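Local coordinates for effector protein MavE (Legionella pneumophila subsp. pneumophila, PDB 6PIR) that acts as a virulence effector needed for endoplasmic reticulum-mediated remodelling of the Legionella-containing vacuole, lysosomal evasion and intracellular replication, at residues A[4-16]-A[90-102]. Sequence-based numbering, arbitrary orientation.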
loop_
_atom_site.group_PDB
_atom_site.type_symbol
_atom_site.label_atom_id
_atom_site.label_comp_id
_atom_site.label_asym_id
_atom_site.label_seq_id
_atom_site.Cartn_x
_atom_site.Cartn_y
_atom_site.Cartn_z
ATOM N N THR A 4 10.950 3.390 15.008
ATOM C CA THR A 4 10.139 2.746 13.972
ATOM C C THR A 4 8.738 3.328 13.842
ATOM O O THR A 4 7.990 2.921 12.938
ATOM C CB THR A 4 9.990 1.257 14.256
ATOM O OG1 THR A 4 9.366 1.118 15.528
ATOM C CG2 THR A 4 11.324 0.585 14.262
ATOM N N ARG A 5 8.361 4.257 14.713
ATOM C CA ARG A 5 6.980 4.711 14.741
ATOM C C ARG A 5 6.585 5.415 13.443
ATOM O O ARG A 5 5.428 5.309 12.999
ATOM C CB ARG A 5 6.743 5.606 15.941
ATOM C CG ARG A 5 5.283 5.752 16.227
ATOM C CD ARG A 5 5.058 6.565 17.474
ATOM N NE ARG A 5 3.671 6.469 17.918
ATOM N N PHE A 6 7.504 6.175 12.835
ATOM C CA PHE A 6 7.125 6.807 11.568
ATOM C C PHE A 6 6.704 5.752 10.562
ATOM O O PHE A 6 5.676 5.896 9.883
ATOM C CB PHE A 6 8.233 7.663 10.961
ATOM C CG PHE A 6 7.764 8.446 9.734
ATOM C CD1 PHE A 6 7.046 9.628 9.884
ATOM C CD2 PHE A 6 7.997 7.965 8.438
ATOM C CE1 PHE A 6 6.587 10.334 8.757
ATOM C CE2 PHE A 6 7.555 8.661 7.324
ATOM C CZ PHE A 6 6.851 9.844 7.482
ATOM N N GLU A 7 7.524 4.709 10.402
ATOM C CA GLU A 7 7.177 3.740 9.381
ATOM C C GLU A 7 5.923 2.970 9.776
ATOM O O GLU A 7 5.117 2.643 8.906
ATOM C CB GLU A 7 8.354 2.816 9.051
ATOM C CG GLU A 7 8.992 2.094 10.241
ATOM C CD GLU A 7 8.482 0.680 10.449
ATOM O OE1 GLU A 7 7.484 0.246 9.790
ATOM O OE2 GLU A 7 9.096 0.009 11.330
ATOM N N ARG A 8 5.700 2.728 11.074
ATOM C CA ARG A 8 4.486 2.015 11.474
ATOM C C ARG A 8 3.218 2.829 11.183
ATOM O O ARG A 8 2.208 2.277 10.724
ATOM C CB ARG A 8 4.585 1.596 12.942
ATOM C CG ARG A 8 5.354 0.289 13.063
ATOM C CD ARG A 8 5.501 -0.199 14.470
ATOM N NE ARG A 8 6.509 0.565 15.178
ATOM C CZ ARG A 8 6.250 1.289 16.255
ATOM N NH1 ARG A 8 5.004 1.310 16.724
ATOM N NH2 ARG A 8 7.240 1.947 16.870
ATOM N N ASN A 9 3.242 4.133 11.459
ATOM C CA ASN A 9 2.089 4.972 11.146
ATOM C C ASN A 9 1.877 5.078 9.643
ATOM O O ASN A 9 0.730 5.052 9.169
ATOM C CB ASN A 9 2.259 6.359 11.756
ATOM C CG ASN A 9 1.164 6.687 12.738
ATOM O OD1 ASN A 9 0.136 7.261 12.373
ATOM N ND2 ASN A 9 1.380 6.337 13.991
ATOM N N PHE A 10 2.974 5.226 8.888
ATOM C CA PHE A 10 2.884 5.267 7.438
ATOM C C PHE A 10 2.233 3.994 6.900
ATOM O O PHE A 10 1.390 4.040 5.992
ATOM C CB PHE A 10 4.275 5.427 6.852
ATOM C CG PHE A 10 4.278 5.716 5.387
ATOM C CD1 PHE A 10 4.312 7.031 4.933
ATOM C CD2 PHE A 10 4.268 4.690 4.460
ATOM C CE1 PHE A 10 4.316 7.318 3.561
ATOM C CE2 PHE A 10 4.269 4.964 3.102
ATOM C CZ PHE A 10 4.296 6.284 2.652
ATOM N N LEU A 11 2.625 2.850 7.442
ATOM C CA LEU A 11 2.034 1.587 7.033
ATOM C C LEU A 11 0.553 1.563 7.356
ATOM O O LEU A 11 -0.253 1.122 6.540
ATOM C CB LEU A 11 2.752 0.430 7.750
ATOM C CG LEU A 11 4.191 0.144 7.339
ATOM C CD1 LEU A 11 4.799 -0.823 8.363
ATOM C CD2 LEU A 11 4.293 -0.415 5.917
ATOM N N ILE A 12 0.175 1.963 8.574
ATOM C CA ILE A 12 -1.240 1.909 8.953
ATOM C C ILE A 12 -2.092 2.765 8.004
ATOM O O ILE A 12 -3.169 2.354 7.533
ATOM C CB ILE A 12 -1.405 2.363 10.406
ATOM C CG1 ILE A 12 -0.869 1.280 11.349
ATOM C CG2 ILE A 12 -2.847 2.692 10.700
ATOM C CD1 ILE A 12 -0.696 1.787 12.706
ATOM N N ASN A 13 -1.627 3.976 7.708
ATOM C CA ASN A 13 -2.425 4.850 6.832
ATOM C C ASN A 13 -2.436 4.360 5.396
ATOM O O ASN A 13 -3.446 4.508 4.669
ATOM C CB ASN A 13 -1.874 6.261 6.901
ATOM C CG ASN A 13 -2.146 6.907 8.215
ATOM O OD1 ASN A 13 -3.166 6.634 8.842
ATOM N ND2 ASN A 13 -1.257 7.788 8.635
ATOM N N SER A 14 -1.305 3.809 4.955
ATOM C CA SER A 14 -1.215 3.251 3.613
ATOM C C SER A 14 -2.144 2.053 3.452
ATOM O O SER A 14 -2.831 1.922 2.431
ATOM C CB SER A 14 0.240 2.877 3.353
ATOM O OG SER A 14 1.029 4.047 3.353
ATOM N N LEU A 15 -2.168 1.172 4.455
ATOM C CA LEU A 15 -3.071 0.042 4.441
ATOM C C LEU A 15 -4.519 0.481 4.463
ATOM O O LEU A 15 -5.343 -0.104 3.757
ATOM C CB LEU A 15 -2.768 -0.881 5.621
ATOM C CG LEU A 15 -1.394 -1.503 5.524
ATOM C CD1 LEU A 15 -1.220 -2.437 6.731
ATOM C CD2 LEU A 15 -1.175 -2.208 4.211
ATOM N N MET A 16 -4.845 1.526 5.227
ATOM C CA MET A 16 -6.213 2.033 5.190
ATOM C C MET A 16 -6.609 2.463 3.775
ATOM O O MET A 16 -7.687 2.101 3.281
ATOM C CB MET A 16 -6.368 3.177 6.185
ATOM C CG MET A 16 -7.361 4.251 5.740
ATOM S SD MET A 16 -6.951 5.708 6.653
ATOM C CE MET A 16 -5.842 6.481 5.511
ATOM N N GLN A 90 12.683 9.747 5.768
ATOM C CA GLN A 90 11.774 8.923 6.556
ATOM C C GLN A 90 10.663 8.361 5.680
ATOM O O GLN A 90 10.330 7.180 5.762
ATOM C CB GLN A 90 11.161 9.789 7.654
ATOM C CG GLN A 90 11.075 9.184 9.006
ATOM C CD GLN A 90 11.183 10.228 10.113
ATOM O OE1 GLN A 90 11.293 11.424 9.852
ATOM N NE2 GLN A 90 11.141 9.773 11.352
ATOM N N ILE A 91 10.110 9.197 4.807
ATOM C CA ILE A 91 9.114 8.729 3.873
ATOM C C ILE A 91 9.733 7.705 2.953
ATOM O O ILE A 91 9.122 6.675 2.663
ATOM C CB ILE A 91 8.522 9.915 3.077
ATOM C CG1 ILE A 91 7.665 10.792 3.985
ATOM C CG2 ILE A 91 7.694 9.407 1.895
ATOM C CD1 ILE A 91 7.202 12.063 3.306
ATOM N N GLN A 92 10.971 7.956 2.502
ATOM C CA GLN A 92 11.627 7.036 1.583
ATOM C C GLN A 92 11.797 5.668 2.229
ATOM O O GLN A 92 11.531 4.638 1.602
ATOM C CB GLN A 92 12.983 7.592 1.146
ATOM N N SER A 93 12.228 5.647 3.490
ATOM C CA SER A 93 12.413 4.383 4.193
ATOM C C SER A 93 11.092 3.704 4.523
ATOM O O SER A 93 10.992 2.491 4.396
ATOM C CB SER A 93 13.231 4.579 5.459
ATOM O OG SER A 93 14.114 3.476 5.580
ATOM N N ALA A 94 10.096 4.449 5.015
ATOM C CA ALA A 94 8.792 3.870 5.304
ATOM C C ALA A 94 8.135 3.340 4.035
ATOM O O ALA A 94 7.476 2.298 4.052
ATOM C CB ALA A 94 7.903 4.903 5.992
ATOM N N ARG A 95 8.311 4.048 2.919
ATOM C CA ARG A 95 7.808 3.577 1.646
ATOM C C ARG A 95 8.606 2.363 1.189
ATOM O O ARG A 95 8.031 1.392 0.686
ATOM C CB ARG A 95 7.870 4.733 0.645
ATOM C CG ARG A 95 7.495 4.414 -0.752
ATOM C CD ARG A 95 7.663 5.701 -1.588
ATOM N NE ARG A 95 9.064 6.058 -1.759
ATOM C CZ ARG A 95 9.594 7.250 -1.471
ATOM N NH1 ARG A 95 10.887 7.451 -1.661
ATOM N NH2 ARG A 95 8.844 8.244 -1.000
ATOM N N ASN A 96 9.918 2.360 1.426
ATOM C CA ASN A 96 10.718 1.192 1.093
ATOM C C ASN A 96 10.302 0.006 1.956
ATOM O O ASN A 96 10.343 -1.126 1.493
ATOM C CB ASN A 96 12.225 1.435 1.266
ATOM C CG ASN A 96 12.852 2.370 0.205
ATOM O OD1 ASN A 96 12.316 2.571 -0.880
ATOM N ND2 ASN A 96 14.060 2.857 0.510
ATOM N N ILE A 97 9.924 0.246 3.210
ATOM C CA ILE A 97 9.458 -0.860 4.057
ATOM C C ILE A 97 8.129 -1.379 3.542
ATOM O O ILE A 97 7.948 -2.586 3.370
ATOM C CB ILE A 97 9.367 -0.451 5.539
ATOM C CG1 ILE A 97 10.777 -0.292 6.145
ATOM C CG2 ILE A 97 8.603 -1.510 6.336
ATOM C CD1 ILE A 97 10.775 0.382 7.492
ATOM N N LEU A 98 7.217 -0.469 3.207
ATOM C CA LEU A 98 5.963 -0.879 2.587
ATOM C C LEU A 98 6.235 -1.761 1.374
ATOM O O LEU A 98 5.804 -2.912 1.324
ATOM C CB LEU A 98 5.149 0.356 2.225
ATOM C CG LEU A 98 3.814 0.085 1.497
ATOM C CD1 LEU A 98 2.885 -0.797 2.378
ATOM C CD2 LEU A 98 3.160 1.399 1.160
ATOM N N LEU A 99 7.062 -1.281 0.446
ATOM C CA LEU A 99 7.287 -1.996 -0.806
ATOM C C LEU A 99 8.063 -3.292 -0.595
ATOM O O LEU A 99 7.671 -4.354 -1.096
ATOM C CB LEU A 99 8.018 -1.050 -1.765
ATOM C CG LEU A 99 7.148 0.172 -2.084
ATOM C CD1 LEU A 99 7.913 1.292 -2.821
ATOM C CD2 LEU A 99 5.975 -0.247 -2.920
ATOM N N ASP A 100 9.171 -3.234 0.147
ATOM C CA ASP A 100 10.092 -4.349 0.207
ATOM C C ASP A 100 9.648 -5.372 1.243
ATOM O O ASP A 100 9.835 -6.580 1.043
ATOM C CB ASP A 100 11.503 -3.841 0.543
ATOM C CG ASP A 100 12.054 -2.869 -0.507
ATOM O OD1 ASP A 100 11.418 -2.680 -1.559
ATOM O OD2 ASP A 100 13.133 -2.275 -0.276
ATOM N N ASN A 101 9.119 -4.918 2.377
ATOM C CA ASN A 101 8.696 -5.850 3.410
ATOM C C ASN A 101 7.223 -6.255 3.268
ATOM O O ASN A 101 6.897 -7.438 3.405
ATOM C CB ASN A 101 8.955 -5.256 4.801
ATOM C CG ASN A 101 10.447 -5.234 5.174
ATOM O OD1 ASN A 101 10.946 -6.063 5.981
ATOM N ND2 ASN A 101 11.161 -4.285 4.612
ATOM N N TYR A 102 6.311 -5.305 3.018
ATOM C CA TYR A 102 4.899 -5.608 3.185
ATOM C C TYR A 102 4.205 -6.056 1.917
ATOM O O TYR A 102 3.265 -6.838 2.012
ATOM C CB TYR A 102 4.159 -4.401 3.764
ATOM C CG TYR A 102 4.353 -4.377 5.258
ATOM C CD1 TYR A 102 5.498 -3.817 5.799
ATOM C CD2 TYR A 102 3.447 -5.002 6.116
ATOM C CE1 TYR A 102 5.724 -3.837 7.166
ATOM C CE2 TYR A 102 3.657 -5.020 7.507
ATOM C CZ TYR A 102 4.798 -4.431 8.018
ATOM O OH TYR A 102 5.039 -4.435 9.390
HETATM O O HOH W 1 10.374 7.431 13.729
#
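Phe10 of helix 5-16 is a knob in a hole of helix 90-102, in the helical region of MavE that precedes its C-terminal transmembrane helix. Its side chain sits among Ile91, Ala94, Arg95 and Leu98. CG of Phe10 meets Ala94 CB at 3.8 Å, and Leu98 CD2 lies at the ring edge. CG lies anti to the backbone N (chi1 -170°), and the ring extends from there into the hole. Val76 of helix 59-77 also touches Phe10, so a third helix joins the packing.

The two helix axes come within 8.9 Å and cross at -57°. They pass closely where Ala94 faces Glu7. The small methyl CB of Ala94 lies 3.7 Å from Glu7 CA, so backbone meets side chain directly. CG of Glu7 packs on CD1 of Ile97 at 3.7 Å.

Nearer the start of helix 5-16, Gln90 lies over one face of the Phe6 ring. CB of Gln90 makes a CH-pi contact 4.0 Å from the centroid of the Phe6 ring. The amide plane is turned 37° from the ring. Ile91 meets the same ring obliquely through its N, and CG1 of Ile91 lies 3.7 Å from CZ of Phe6. A water accepts from Phe6 N and, weakly, from Gln90 NE2.

No direct hydrogen bond joins the helices, and the contact is largely apolar. Arg95 and Leu99 touch Tyr45 of the NPxY motif, so helix 90-102 also backs that loop.

At the other end, Leu11 lies across Tyr102 at about a right angle. CD2 of Leu11 makes an off-centre CH-pi contact with the Tyr102 ring, while CD1 of Leu11 comes to 3.4 Å from CE1 of Tyr102.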